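TRNA (guanine-N(1)-)-methyltransferase (Corynebacterium diphtheriae, PDB 7KFF) probably catalyses methyl transfer from S-adenosyl-L-methionine to N1 of a guanine in tRNA, and is captured here with the product S-adenosyl-L-homocysteine. Local coordinates at residues 17-22 with 160-165; 26-31 with 202-207; 51-56 with 83-88; 151-156 with 208-213. All coordinates share one frame; numbering follows the deposited sequence. Where two conformers were deposited one is given.

Overall arrangement
The four contacts illustrate how a knotted alpha/beta domain is built outward from one parallel sheet. Contact 1 joins two central strands; contact 2, its centre about 11 Å away, lays helix 200-211 and the 26-31 turn against one face through V21, F164, L29 and V203. Contact 4 uses the far end of the same helix and meets contact 1 around M17. Contact 3 sits at edge strand 46-52 and the opposite face, where H51 bonds to D20; its centre lies about 26 Å from that of contact 4. A202 belongs to the S-adenosyl-L-homocysteine pocket, and the side chains of A165, V203 and A209 each lie about 8 Å from that product. Contacts 2, 3 and 4 reach the second subunit.

Contact 1 (17-22 with 160-165); sequences MRLDVI and EHIVFA
H161 and D20 are linked by their side chains across two parallel strands. The imidazole NE2 of H161 donates to D20 OD2 over 2.8 Å, arriving on the anti side of the carboxylate with a noticeably bent N-H...O angle of 147°. R18 takes the same carboxylate side-on in a salt bridge: R18 NE donates to D20 OD2 at 3.0 Å and R18 NH2 to D20 OD1 at 2.9 Å. OD2 thus receives two donors, and OD1 has a second partner in H51 of the next strand, so the carboxylate's rotation is well fixed. With CG anti to the backbone N (chi1 175°), R18 lies alongside the imidazole, its CG 3.5 Å from H161 CD2. This is the tight part; toward solvent, R18 is partly exposed and the E160 side chain turns away.

The backbone bonds are made by D20 with I162 and F164, by R18 with E160 and I162, and by I22 with F164. The other face is a looser but buried apolar layer: L19 CD2 lies 3.9 Å from I162 CB and reaches the edge of the F164 ring at CE1, while V21 CG2 approaches that ring obliquely. Helix 200-211 covers this layer, and helix 79-90 packs on D20 and I22 opposite, the layered arrangement of an alpha/beta domain, here of the SPOUT clan.

Contact 2 (26-31 with 202-207); sequences PEYLDP and AVLVIA
The Y28 ring meets L204 at its edge: the leucine CD1 lies near the ring plane, 4.2 Å from Y28 CE1, and the 202-207 helix segment uses neither face of the ring. Y28 CG is anti to the backbone N (chi1 -152°), which carries the ring from the turn toward the helix. The phenol OH makes a weak hydrogen bond to E208 of the second subunit, whose P31 also packs on this tyrosine.

L204 carries most of the contact by dividing its two methyls. CD1 enters between parts of the 3-10 turn, 3.8 Å from Y28 O and 4.1 Å from the ring carbon CG of P31. CD2 instead turns to L29, whose CD1 is 3.8 Å away. That L29 methyl also touches V203 CG1 at 3.9 Å, the L29 and V203 side chains crossing at about a right angle. No hydrogen bond passes between the segments; the side-chain contacts are apolar and buried, with one methyl also against a carbonyl oxygen.

Beneath, L29 and V203 both rest on V21 of strand 17-23. L204 also packs on V201 of the second subunit, so the contact belongs to the dimer interface of a SPOUT-clan domain, on the helix that carries A202 of the S-adenosyl-L-homocysteine pocket.

Contact 3 (51-56 with 83-88); sequences HDLRLW and GPALDD
W56 lays its indole flat over A85, and its atoms can be followed outward in turn. The CA-CB bond aims at helix 79-90, and W56 CG, anti to the carbonyl carbon (chi1 -71°), comes to 3.8 Å from A85 CA. On the pyrrole side W56 CD1 touches P84 CB at 4.0 Å. At the fusion, W56 CD2 is pressed to 3.5 Å from A85 CB, and CE3 follows on the same methyl. A85 CA stands 3.5 Å from the centroid of the five-membered ring, only 6° off its normal, a CH-pi contact over the centre of the face; L55 CB lies on the opposite face, offset toward the rim. NE1, the polar atom of the ring, donates to D88 OD2 over 2.8 Å in a nearly straight bond (172°). The acceptor sits in the indole plane, yet the donor arrives from above the carboxylate plane. At the far six-membered ring, W56 CZ2 runs past D88 CB at 4.0 Å.

L53 CD1 adds an apolar touch on A85 CB, and L53 and L86 both pack on I22. Helix 79-90 lies over the face of strands 17-23 and 161-165, with W56 holding its outer flank to the turn after edge strand 46-52, while D87 forms a salt bridge with R246 of the second subunit.

Contact 4 (151-156 with 208-213); sequences EDARAW and EAVVRL
A153 and V210 bring two helices close together, with their CA atoms 4.8 Å apart. Residues 151-156 make up nearly all of the short helix 150-156. In the partner, 208-211 are helical and the chain runs on through R212 and L213, with L213 N bonded to V210 O (3.0 Å).

At the close approach A153 CB points at the other helix and rests 3.8 Å from A209 O. V210 then fits its two methyls around the end of the first helix. Its CG1, anti to the backbone N (chi1 171°), is thereby put 3.7 Å from W156 O, and V210 CG2 touches W156 CB at 4.0 Å and A153 CA at 4.1 Å, while lying near the plane of the indole at its edge. One face of that indole carries D152 O, offset toward the rim. On the outer side L213 closes the contact, its CD1 sitting 3.7 Å from A153 O and also meeting CG of R154, an exposed residue.

No hydrogen bond crosses between the helices. W156 continues onto L137 and L139 of strand 137-141, and E208 bonds to backbone nitrogens of I197 and G198 in the second subunit. Two helices thus pack side by side on one face of a parallel sheet, as in the layers of an alpha/beta domain, with A153 the small residue where they come close.

Contact 1 (17-22 with 160-165)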
loop_
_atom_site.group_PDB
_atom_site.type_symbol
_atom_site.label_atom_id
_atom_site.label_comp_id
_atom_site.label_asym_id
_atom_site.label_seq_id
_atom_site.Cartn_x
_atom_site.Cartn_y
_atom_site.Cartn_z
HETATM N N MSE A 17 -1.421 0.393 -22.096
HETATM C CA MSE A 17 -2.433 0.209 -21.072
HETATM C C MSE A 17 -3.031 1.572 -20.758
HETATM O O MSE A 17 -2.306 2.551 -20.569
HETATM C CB MSE A 17 -1.826 -0.386 -19.817
HETATM C CG MSE A 17 -2.829 -0.484 -18.646
HETATM SE SE MSE A 17 -1.968 -1.131 -17.081
HETATM C CE MSE A 17 -1.678 -2.933 -17.731
ATOM N N ARG A 18 -4.353 1.634 -20.710
ATOM C CA ARG A 18 -5.075 2.832 -20.314
ATOM C C ARG A 18 -5.554 2.693 -18.881
ATOM O O ARG A 18 -6.204 1.703 -18.536
ATOM C CB ARG A 18 -6.280 3.041 -21.226
ATOM C CG ARG A 18 -7.184 4.175 -20.861
ATOM C CD ARG A 18 -6.535 5.530 -20.979
ATOM N NE ARG A 18 -7.502 6.554 -20.615
ATOM C CZ ARG A 18 -7.356 7.852 -20.854
ATOM N NH1 ARG A 18 -6.278 8.286 -21.487
ATOM N NH2 ARG A 18 -8.296 8.702 -20.464
ATOM N N LEU A 19 -5.211 3.665 -18.051
ATOM C CA LEU A 19 -5.704 3.779 -16.693
ATOM C C LEU A 19 -6.583 5.012 -16.601
ATOM O O LEU A 19 -6.164 6.097 -16.996
ATOM C CB LEU A 19 -4.570 3.970 -15.695
ATOM C CG LEU A 19 -3.466 2.943 -15.670
ATOM C CD1 LEU A 19 -2.471 3.293 -14.556
ATOM C CD2 LEU A 19 -3.989 1.531 -15.519
ATOM N N ASP A 20 -7.789 4.856 -16.072
ATOM C CA ASP A 20 -8.672 5.979 -15.776
ATOM C C ASP A 20 -8.977 5.943 -14.285
ATOM O O ASP A 20 -9.309 4.887 -13.739
ATOM C CB ASP A 20 -9.962 5.909 -16.580
ATOM C CG ASP A 20 -9.780 6.358 -18.004
ATOM O OD1 ASP A 20 -9.679 7.589 -18.230
ATOM O OD2 ASP A 20 -9.669 5.483 -18.891
ATOM N N VAL A 21 -8.862 7.085 -13.624
ATOM C CA VAL A 21 -9.057 7.183 -12.182
ATOM C C VAL A 21 -10.142 8.212 -11.918
ATOM O O VAL A 21 -10.053 9.341 -12.411
ATOM C CB VAL A 21 -7.760 7.602 -11.470
ATOM C CG1 VAL A 21 -7.954 7.577 -9.957
ATOM C CG2 VAL A 21 -6.604 6.739 -11.880
ATOM N N ILE A 22 -11.148 7.842 -11.128
ATOM C CA ILE A 22 -12.239 8.740 -10.759
ATOM C C ILE A 22 -12.103 9.056 -9.274
ATOM O O ILE A 22 -12.035 8.141 -8.443
ATOM C CB ILE A 22 -13.615 8.132 -11.068
ATOM C CG1 ILE A 22 -13.702 7.689 -12.529
ATOM C CG2 ILE A 22 -14.714 9.138 -10.744
ATOM C CD1 ILE A 22 -14.856 6.754 -12.825
ATOM N N GLU A 160 -6.043 -4.111 -21.026
ATOM C CA GLU A 160 -5.978 -2.942 -21.889
ATOM C C GLU A 160 -6.521 -1.688 -21.219
ATOM O O GLU A 160 -6.101 -0.580 -21.570
ATOM C CB GLU A 160 -6.796 -3.183 -23.149
ATOM C CG GLU A 160 -6.349 -4.355 -23.970
ATOM C CD GLU A 160 -7.205 -4.531 -25.209
ATOM O OE1 GLU A 160 -7.061 -5.570 -25.881
ATOM O OE2 GLU A 160 -8.020 -3.633 -25.512
ATOM N N HIS A 161 -7.478 -1.834 -20.303
ATOM C CA HIS A 161 -8.178 -0.701 -19.706
ATOM C C HIS A 161 -8.549 -1.053 -18.278
ATOM O O HIS A 161 -9.349 -1.978 -18.056
ATOM C CB HIS A 161 -9.449 -0.377 -20.497
ATOM C CG HIS A 161 -10.073 0.922 -20.119
ATOM N ND1 HIS A 161 -11.364 1.258 -20.457
ATOM C CD2 HIS A 161 -9.575 1.979 -19.436
ATOM C CE1 HIS A 161 -11.627 2.473 -20.013
ATOM N NE2 HIS A 161 -10.565 2.928 -19.379
ATOM N N ILE A 162 -7.980 -0.305 -17.336
ATOM C CA ILE A 162 -8.313 -0.401 -15.924
ATOM C C ILE A 162 -8.884 0.937 -15.474
ATOM O O ILE A 162 -8.265 1.985 -15.685
ATOM C CB ILE A 162 -7.111 -0.814 -15.056
ATOM C CG1 ILE A 162 -6.450 -2.087 -15.578
ATOM C CG2 ILE A 162 -7.591 -0.996 -13.618
ATOM C CD1 ILE A 162 -5.222 -2.527 -14.784
ATOM N N VAL A 163 -10.060 0.893 -14.859
ATOM C CA VAL A 163 -10.705 2.040 -14.234
ATOM C C VAL A 163 -10.635 1.836 -12.730
ATOM O O VAL A 163 -10.836 0.715 -12.239
ATOM C CB VAL A 163 -12.155 2.184 -14.739
ATOM C CG1 VAL A 163 -12.840 3.352 -14.066
ATOM C CG2 VAL A 163 -12.166 2.345 -16.268
ATOM N N PHE A 164 -10.347 2.907 -12.008
ATOM C CA PHE A 164 -10.307 2.913 -10.552
ATOM C C PHE A 164 -11.366 3.851 -9.991
ATOM O O PHE A 164 -11.434 5.010 -10.394
ATOM C CB PHE A 164 -8.949 3.389 -10.038
ATOM C CG PHE A 164 -7.794 2.510 -10.403
ATOM C CD1 PHE A 164 -7.142 2.692 -11.603
ATOM C CD2 PHE A 164 -7.297 1.581 -9.509
ATOM C CE1 PHE A 164 -6.024 1.933 -11.925
ATOM C CE2 PHE A 164 -6.182 0.826 -9.819
ATOM C CZ PHE A 164 -5.541 1.007 -11.032
ATOM N N ALA A 165 -12.163 3.361 -9.044
ATOM C CA ALA A 165 -13.157 4.163 -8.331
ATOM C C ALA A 165 -12.630 4.425 -6.927
ATOM O O ALA A 165 -12.576 3.508 -6.110
ATOM C CB ALA A 165 -14.501 3.442 -8.277
#

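Contact 2 (26-31 with 202-207)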
loop_
_atom_site.group_PDB
_atom_site.type_symbol
_atom_site.label_atom_id
_atom_site.label_comp_id
_atom_site.label_asym_id
_atom_site.label_seq_id
_atom_site.Cartn_x
_atom_site.Cartn_y
_atom_site.Cartn_z
ATOM N N PRO A 26 -8.181 14.849 -7.823
ATOM C CA PRO A 26 -7.341 14.515 -8.987
ATOM C C PRO A 26 -5.852 14.748 -8.778
ATOM O O PRO A 26 -5.022 14.004 -9.316
ATOM C CB PRO A 26 -7.879 15.426 -10.096
ATOM C CG PRO A 26 -9.205 15.864 -9.647
ATOM C CD PRO A 26 -9.332 15.702 -8.173
ATOM N N GLU A 27 -5.494 15.800 -8.035
ATOM C CA GLU A 27 -4.096 16.141 -7.804
ATOM C C GLU A 27 -3.344 15.024 -7.087
ATOM O O GLU A 27 -2.110 14.928 -7.211
ATOM C CB GLU A 27 -4.036 17.456 -7.012
ATOM C CG GLU A 27 -4.713 17.452 -5.615
ATOM C CD GLU A 27 -6.217 17.785 -5.587
ATOM O OE1 GLU A 27 -6.926 17.640 -6.603
ATOM O OE2 GLU A 27 -6.689 18.214 -4.512
ATOM N N TYR A 28 -4.046 14.183 -6.327
ATOM C CA TYR A 28 -3.385 13.098 -5.610
ATOM C C TYR A 28 -2.723 12.140 -6.594
ATOM O O TYR A 28 -1.767 11.440 -6.244
ATOM C CB TYR A 28 -4.398 12.374 -4.729
ATOM C CG TYR A 28 -3.787 11.726 -3.487
ATOM C CD1 TYR A 28 -2.958 10.609 -3.593
ATOM C CD2 TYR A 28 -4.061 12.208 -2.224
ATOM C CE1 TYR A 28 -2.404 10.012 -2.459
ATOM C CE2 TYR A 28 -3.521 11.603 -1.094
ATOM C CZ TYR A 28 -2.701 10.511 -1.222
ATOM O OH TYR A 28 -2.157 9.911 -0.087
ATOM N N LEU A 29 -3.247 12.063 -7.814
ATOM C CA LEU A 29 -2.729 11.144 -8.809
ATOM C C LEU A 29 -1.601 11.726 -9.648
ATOM O O LEU A 29 -1.144 11.074 -10.593
ATOM C CB LEU A 29 -3.840 10.619 -9.695
ATOM C CG LEU A 29 -4.861 9.667 -9.092
ATOM C CD1 LEU A 29 -4.191 8.437 -8.414
ATOM C CD2 LEU A 29 -5.808 10.336 -8.085
ATOM N N ASP A 30 -1.120 12.906 -9.303
ATOM C CA ASP A 30 0.012 13.483 -10.026
ATOM C C ASP A 30 1.217 12.533 -10.105
ATOM O O ASP A 30 1.904 12.527 -11.128
ATOM C CB ASP A 30 0.407 14.842 -9.438
ATOM C CG ASP A 30 -0.552 15.979 -9.810
ATOM O OD1 ASP A 30 -1.447 15.795 -10.658
ATOM O OD2 ASP A 30 -0.388 17.081 -9.245
ATOM N N PRO A 31 1.489 11.682 -9.107
ATOM C CA PRO A 31 2.639 10.768 -9.229
ATOM C C PRO A 31 2.512 9.712 -10.306
ATOM O O PRO A 31 3.529 9.082 -10.646
ATOM C CB PRO A 31 2.781 10.168 -7.825
ATOM C CG PRO A 31 2.199 11.213 -6.917
ATOM C CD PRO A 31 1.014 11.763 -7.708
ATOM N N ALA A 202 -4.070 3.964 -2.849
ATOM C CA ALA A 202 -4.094 2.567 -3.267
ATOM C C ALA A 202 -4.007 2.437 -4.781
ATOM O O ALA A 202 -3.413 1.474 -5.273
ATOM C CB ALA A 202 -5.364 1.906 -2.745
ATOM N N VAL A 203 -4.555 3.407 -5.532
ATOM C CA VAL A 203 -4.360 3.432 -6.980
ATOM C C VAL A 203 -2.876 3.551 -7.309
ATOM O O VAL A 203 -2.355 2.841 -8.172
ATOM C CB VAL A 203 -5.168 4.570 -7.618
ATOM C CG1 VAL A 203 -4.856 4.621 -9.107
ATOM C CG2 VAL A 203 -6.656 4.365 -7.351
ATOM N N LEU A 204 -2.174 4.458 -6.630
ATOM C CA LEU A 204 -0.748 4.605 -6.899
ATOM C C LEU A 204 0.012 3.306 -6.626
ATOM O O LEU A 204 0.916 2.938 -7.387
ATOM C CB LEU A 204 -0.179 5.745 -6.050
ATOM C CG LEU A 204 -0.749 7.153 -6.287
ATOM C CD1 LEU A 204 -0.084 8.132 -5.352
ATOM C CD2 LEU A 204 -0.575 7.564 -7.726
ATOM N N VAL A 205 -0.347 2.602 -5.543
ATOM C CA VAL A 205 0.288 1.333 -5.202
ATOM C C VAL A 205 0.057 0.309 -6.299
ATOM O O VAL A 205 0.997 -0.325 -6.800
ATOM C CB VAL A 205 -0.230 0.830 -3.848
ATOM C CG1 VAL A 205 0.156 -0.623 -3.639
ATOM C CG2 VAL A 205 0.283 1.700 -2.703
ATOM N N ILE A 206 -1.201 0.111 -6.671
ATOM C CA ILE A 206 -1.540 -0.906 -7.662
ATOM C C ILE A 206 -0.923 -0.558 -9.011
ATOM O O ILE A 206 -0.381 -1.424 -9.714
ATOM C CB ILE A 206 -3.066 -1.078 -7.734
ATOM C CG1 ILE A 206 -3.603 -1.683 -6.430
ATOM C CG2 ILE A 206 -3.438 -1.939 -8.921
ATOM C CD1 ILE A 206 -5.114 -1.548 -6.248
ATOM N N ALA A 207 -0.964 0.721 -9.376
ATOM C CA ALA A 207 -0.379 1.144 -10.640
ATOM C C ALA A 207 1.110 0.837 -10.704
ATOM O O ALA A 207 1.597 0.367 -11.739
ATOM C CB ALA A 207 -0.669 2.618 -10.890
#

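Contact 3 (51-56 with 83-88)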
loop_
_atom_site.group_PDB
_atom_site.type_symbol
_atom_site.label_atom_id
_atom_site.label_comp_id
_atom_site.label_asym_id
_atom_site.label_seq_id
_atom_site.Cartn_x
_atom_site.Cartn_y
_atom_site.Cartn_z
ATOM N N HIS A 51 -10.088 11.872 -13.498
ATOM C CA HIS A 51 -11.374 12.547 -13.633
ATOM C C HIS A 51 -11.919 12.965 -12.278
ATOM O O HIS A 51 -12.016 12.147 -11.362
ATOM C CB HIS A 51 -12.397 11.620 -14.298
ATOM C CG HIS A 51 -11.886 10.957 -15.529
ATOM N ND1 HIS A 51 -11.900 11.571 -16.755
ATOM C CD2 HIS A 51 -11.300 9.753 -15.711
ATOM C CE1 HIS A 51 -11.367 10.764 -17.653
ATOM N NE2 HIS A 51 -10.992 9.654 -17.044
ATOM N N ASP A 52 -12.321 14.234 -12.183
ATOM C CA ASP A 52 -12.941 14.756 -10.970
ATOM C C ASP A 52 -14.364 14.236 -10.876
ATOM O O ASP A 52 -15.208 14.591 -11.700
ATOM C CB ASP A 52 -12.930 16.285 -11.045
ATOM C CG ASP A 52 -13.343 16.964 -9.748
ATOM O OD1 ASP A 52 -13.938 16.308 -8.880
ATOM O OD2 ASP A 52 -13.063 18.182 -9.625
ATOM N N LEU A 53 -14.634 13.433 -9.854
ATOM C CA LEU A 53 -15.978 12.894 -9.645
ATOM C C LEU A 53 -17.037 13.984 -9.604
ATOM O O LEU A 53 -18.191 13.747 -9.987
ATOM C CB LEU A 53 -15.984 12.102 -8.335
ATOM C CG LEU A 53 -17.307 11.437 -7.927
ATOM C CD1 LEU A 53 -17.697 10.336 -8.894
ATOM C CD2 LEU A 53 -17.221 10.953 -6.488
ATOM N N ARG A 54 -16.677 15.180 -9.133
ATOM C CA ARG A 54 -17.661 16.256 -9.030
ATOM C C ARG A 54 -18.194 16.709 -10.378
ATOM O O ARG A 54 -19.248 17.358 -10.423
ATOM C CB ARG A 54 -17.062 17.440 -8.279
ATOM C CG ARG A 54 -16.802 17.111 -6.833
ATOM C CD ARG A 54 -16.479 18.344 -5.991
ATOM N NE ARG A 54 -15.786 17.890 -4.792
ATOM C CZ ARG A 54 -16.367 17.464 -3.678
ATOM N NH1 ARG A 54 -17.686 17.448 -3.562
ATOM N NH2 ARG A 54 -15.617 17.033 -2.682
ATOM N N LEU A 55 -17.515 16.377 -11.474
ATOM C CA LEU A 55 -18.066 16.696 -12.782
ATOM C C LEU A 55 -19.444 16.088 -12.949
ATOM O O LEU A 55 -20.254 16.602 -13.716
ATOM C CB LEU A 55 -17.157 16.147 -13.879
ATOM C CG LEU A 55 -15.823 16.855 -14.080
ATOM C CD1 LEU A 55 -14.977 16.092 -15.098
ATOM C CD2 LEU A 55 -16.047 18.285 -14.528
ATOM N N TRP A 56 -19.722 14.993 -12.241
ATOM C CA TRP A 56 -20.982 14.281 -12.354
ATOM C C TRP A 56 -21.968 14.621 -11.234
ATOM O O TRP A 56 -23.029 13.997 -11.141
ATOM C CB TRP A 56 -20.718 12.774 -12.415
ATOM C CG TRP A 56 -20.095 12.343 -13.710
ATOM C CD1 TRP A 56 -20.759 12.001 -14.853
ATOM C CD2 TRP A 56 -18.695 12.227 -14.014
ATOM N NE1 TRP A 56 -19.867 11.684 -15.844
ATOM C CE2 TRP A 56 -18.591 11.803 -15.352
ATOM C CE3 TRP A 56 -17.526 12.422 -13.280
ATOM C CZ2 TRP A 56 -17.366 11.561 -15.964
ATOM C CZ3 TRP A 56 -16.318 12.190 -13.884
ATOM C CH2 TRP A 56 -16.239 11.756 -15.213
ATOM N N GLY A 83 -22.667 6.314 -10.501
ATOM C CA GLY A 83 -23.158 5.520 -11.602
ATOM C C GLY A 83 -22.908 6.183 -12.946
ATOM O O GLY A 83 -22.292 5.603 -13.852
ATOM N N PRO A 84 -23.366 7.429 -13.103
ATOM C CA PRO A 84 -23.078 8.147 -14.363
ATOM C C PRO A 84 -21.592 8.292 -14.649
ATOM O O PRO A 84 -21.181 8.184 -15.808
ATOM C CB PRO A 84 -23.792 9.490 -14.163
ATOM C CG PRO A 84 -24.944 9.129 -13.230
ATOM C CD PRO A 84 -24.356 8.145 -12.275
ATOM N N ALA A 85 -20.769 8.541 -13.621
ATOM C CA ALA A 85 -19.331 8.669 -13.824
ATOM C C ALA A 85 -18.754 7.380 -14.383
ATOM O O ALA A 85 -17.982 7.388 -15.350
ATOM C CB ALA A 85 -18.666 9.033 -12.497
ATOM N N LEU A 86 -19.116 6.249 -13.785
ATOM C CA LEU A 86 -18.590 4.982 -14.263
ATOM C C LEU A 86 -19.116 4.640 -15.650
ATOM O O LEU A 86 -18.392 4.043 -16.457
ATOM C CB LEU A 86 -18.945 3.876 -13.268
ATOM C CG LEU A 86 -18.133 3.932 -11.971
ATOM C CD1 LEU A 86 -18.813 3.081 -10.907
ATOM C CD2 LEU A 86 -16.729 3.458 -12.232
ATOM N N ASP A 87 -20.378 4.982 -15.936
ATOM C CA ASP A 87 -20.934 4.758 -17.266
ATOM C C ASP A 87 -20.114 5.509 -18.316
ATOM O O ASP A 87 -19.773 4.966 -19.370
ATOM C CB ASP A 87 -22.367 5.293 -17.334
ATOM C CG ASP A 87 -23.388 4.497 -16.514
ATOM O OD1 ASP A 87 -23.094 3.386 -16.006
ATOM O OD2 ASP A 87 -24.528 5.020 -16.354
ATOM N N ASP A 88 -19.806 6.777 -18.038
ATOM C CA ASP A 88 -19.128 7.625 -19.016
ATOM C C ASP A 88 -17.673 7.211 -19.189
ATOM O O ASP A 88 -17.156 7.169 -20.315
ATOM C CB ASP A 88 -19.214 9.083 -18.566
ATOM C CG ASP A 88 -20.589 9.710 -18.800
ATOM O OD1 ASP A 88 -21.486 9.065 -19.396
ATOM O OD2 ASP A 88 -20.775 10.886 -18.398
#

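Contact 4 (151-156 with 208-213)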
loop_
_atom_site.group_PDB
_atom_site.type_symbol
_atom_site.label_atom_id
_atom_site.label_comp_id
_atom_site.label_asym_id
_atom_site.label_seq_id
_atom_site.Cartn_x
_atom_site.Cartn_y
_atom_site.Cartn_z
ATOM N N GLU A 151 0.181 -12.081 -7.754
ATOM C CA GLU A 151 -0.554 -12.744 -8.824
ATOM C C GLU A 151 -1.559 -11.796 -9.470
ATOM O O GLU A 151 -1.711 -11.790 -10.699
ATOM C CB GLU A 151 -1.267 -13.972 -8.267
ATOM C CG GLU A 151 -1.973 -14.829 -9.298
ATOM C CD GLU A 151 -2.445 -16.152 -8.723
ATOM O OE1 GLU A 151 -3.414 -16.148 -7.937
ATOM O OE2 GLU A 151 -1.836 -17.194 -9.048
ATOM N N ASP A 152 -2.268 -11.002 -8.662
ATOM C CA ASP A 152 -3.145 -9.977 -9.225
ATOM C C ASP A 152 -2.350 -9.033 -10.120
ATOM O O ASP A 152 -2.797 -8.671 -11.213
ATOM C CB ASP A 152 -3.779 -9.111 -8.128
ATOM C CG ASP A 152 -4.826 -9.806 -7.295
ATOM O OD1 ASP A 152 -5.547 -10.688 -7.790
ATOM O OD2 ASP A 152 -4.923 -9.406 -6.109
ATOM N N ALA A 153 -1.163 -8.610 -9.659
ATOM C CA ALA A 153 -0.374 -7.675 -10.451
ATOM C C ALA A 153 -0.027 -8.274 -11.806
ATOM O O ALA A 153 -0.133 -7.609 -12.843
ATOM C CB ALA A 153 0.885 -7.263 -9.688
ATOM N N ARG A 154 0.361 -9.547 -11.822
ATOM C CA ARG A 154 0.666 -10.208 -13.090
ATOM C C ARG A 154 -0.569 -10.265 -13.971
ATOM O O ARG A 154 -0.505 -9.954 -15.158
ATOM C CB ARG A 154 1.218 -11.620 -12.861
ATOM C CG ARG A 154 2.605 -11.645 -12.257
ATOM C CD ARG A 154 3.260 -12.996 -12.377
ATOM N NE ARG A 154 2.643 -14.027 -11.545
ATOM C CZ ARG A 154 2.910 -14.202 -10.249
ATOM N NH1 ARG A 154 3.773 -13.407 -9.636
ATOM N NH2 ARG A 154 2.288 -15.154 -9.573
ATOM N N ALA A 155 -1.694 -10.718 -13.417
ATOM C CA ALA A 155 -2.925 -10.772 -14.204
ATOM C C ALA A 155 -3.256 -9.407 -14.806
ATOM O O ALA A 155 -3.544 -9.284 -16.003
ATOM C CB ALA A 155 -4.091 -11.251 -13.337
ATOM N N TRP A 156 -3.232 -8.368 -13.974
ATOM C CA TRP A 156 -3.708 -7.063 -14.411
ATOM C C TRP A 156 -2.735 -6.385 -15.370
ATOM O O TRP A 156 -3.152 -5.498 -16.115
ATOM C CB TRP A 156 -4.031 -6.184 -13.210
ATOM C CG TRP A 156 -5.124 -6.792 -12.358
ATOM C CD1 TRP A 156 -6.007 -7.771 -12.731
ATOM C CD2 TRP A 156 -5.413 -6.498 -10.984
ATOM N NE1 TRP A 156 -6.842 -8.088 -11.676
ATOM C CE2 TRP A 156 -6.485 -7.326 -10.593
ATOM C CE3 TRP A 156 -4.882 -5.597 -10.055
ATOM C CZ2 TRP A 156 -7.013 -7.299 -9.310
ATOM C CZ3 TRP A 156 -5.417 -5.566 -8.777
ATOM C CH2 TRP A 156 -6.466 -6.426 -8.414
ATOM N N GLU A 208 1.850 1.108 -9.629
ATOM C CA GLU A 208 3.275 0.787 -9.651
ATOM C C GLU A 208 3.492 -0.703 -9.876
ATOM O O GLU A 208 4.323 -1.105 -10.701
ATOM C CB GLU A 208 3.961 1.208 -8.348
ATOM C CG GLU A 208 4.230 2.675 -8.210
ATOM C CD GLU A 208 5.465 3.013 -7.389
ATOM O OE1 GLU A 208 6.121 2.103 -6.809
ATOM O OE2 GLU A 208 5.770 4.216 -7.327
ATOM N N ALA A 209 2.779 -1.537 -9.121
ATOM C CA ALA A 209 3.001 -2.975 -9.164
ATOM C C ALA A 209 2.597 -3.578 -10.498
ATOM O O ALA A 209 3.215 -4.544 -10.957
ATOM C CB ALA A 209 2.259 -3.648 -8.022
ATOM N N VAL A 210 1.565 -3.027 -11.133
ATOM C CA VAL A 210 1.097 -3.518 -12.426
ATOM C C VAL A 210 1.961 -2.993 -13.565
ATOM O O VAL A 210 2.405 -3.764 -14.421
ATOM C CB VAL A 210 -0.380 -3.124 -12.619
ATOM C CG1 VAL A 210 -0.858 -3.420 -14.031
ATOM C CG2 VAL A 210 -1.244 -3.856 -11.586
ATOM N N VAL A 211 2.180 -1.678 -13.617
ATOM C CA VAL A 211 2.848 -1.101 -14.782
ATOM C C VAL A 211 4.294 -1.558 -14.870
ATOM O O VAL A 211 4.834 -1.688 -15.974
ATOM C CB VAL A 211 2.685 0.434 -14.786
ATOM C CG1 VAL A 211 3.533 1.066 -15.881
ATOM C CG2 VAL A 211 1.198 0.820 -14.936
ATOM N N ARG A 212 4.945 -1.809 -13.739
ATOM C CA ARG A 212 6.327 -2.268 -13.812
ATOM C C ARG A 212 6.462 -3.637 -14.470
ATOM O O ARG A 212 7.582 -4.023 -14.821
ATOM C CB ARG A 212 6.997 -2.280 -12.449
ATOM C CG ARG A 212 6.491 -3.338 -11.517
ATOM C CD ARG A 212 7.174 -3.291 -10.147
ATOM N NE ARG A 212 8.557 -3.766 -10.108
ATOM C CZ ARG A 212 8.925 -5.044 -10.036
ATOM N NH1 ARG A 212 8.034 -6.011 -10.046
ATOM N NH2 ARG A 212 10.203 -5.348 -9.957
ATOM N N LEU A 213 5.372 -4.368 -14.651
ATOM C CA LEU A 213 5.380 -5.658 -15.328
ATOM C C LEU A 213 5.114 -5.546 -16.825
ATOM O O LEU A 213 5.116 -6.572 -17.522
ATOM C CB LEU A 213 4.378 -6.600 -14.670
ATOM C CG LEU A 213 4.626 -6.853 -13.202
ATOM C CD1 LEU A 213 3.527 -7.714 -12.619
ATOM C CD2 LEU A 213 6.004 -7.463 -12.931
#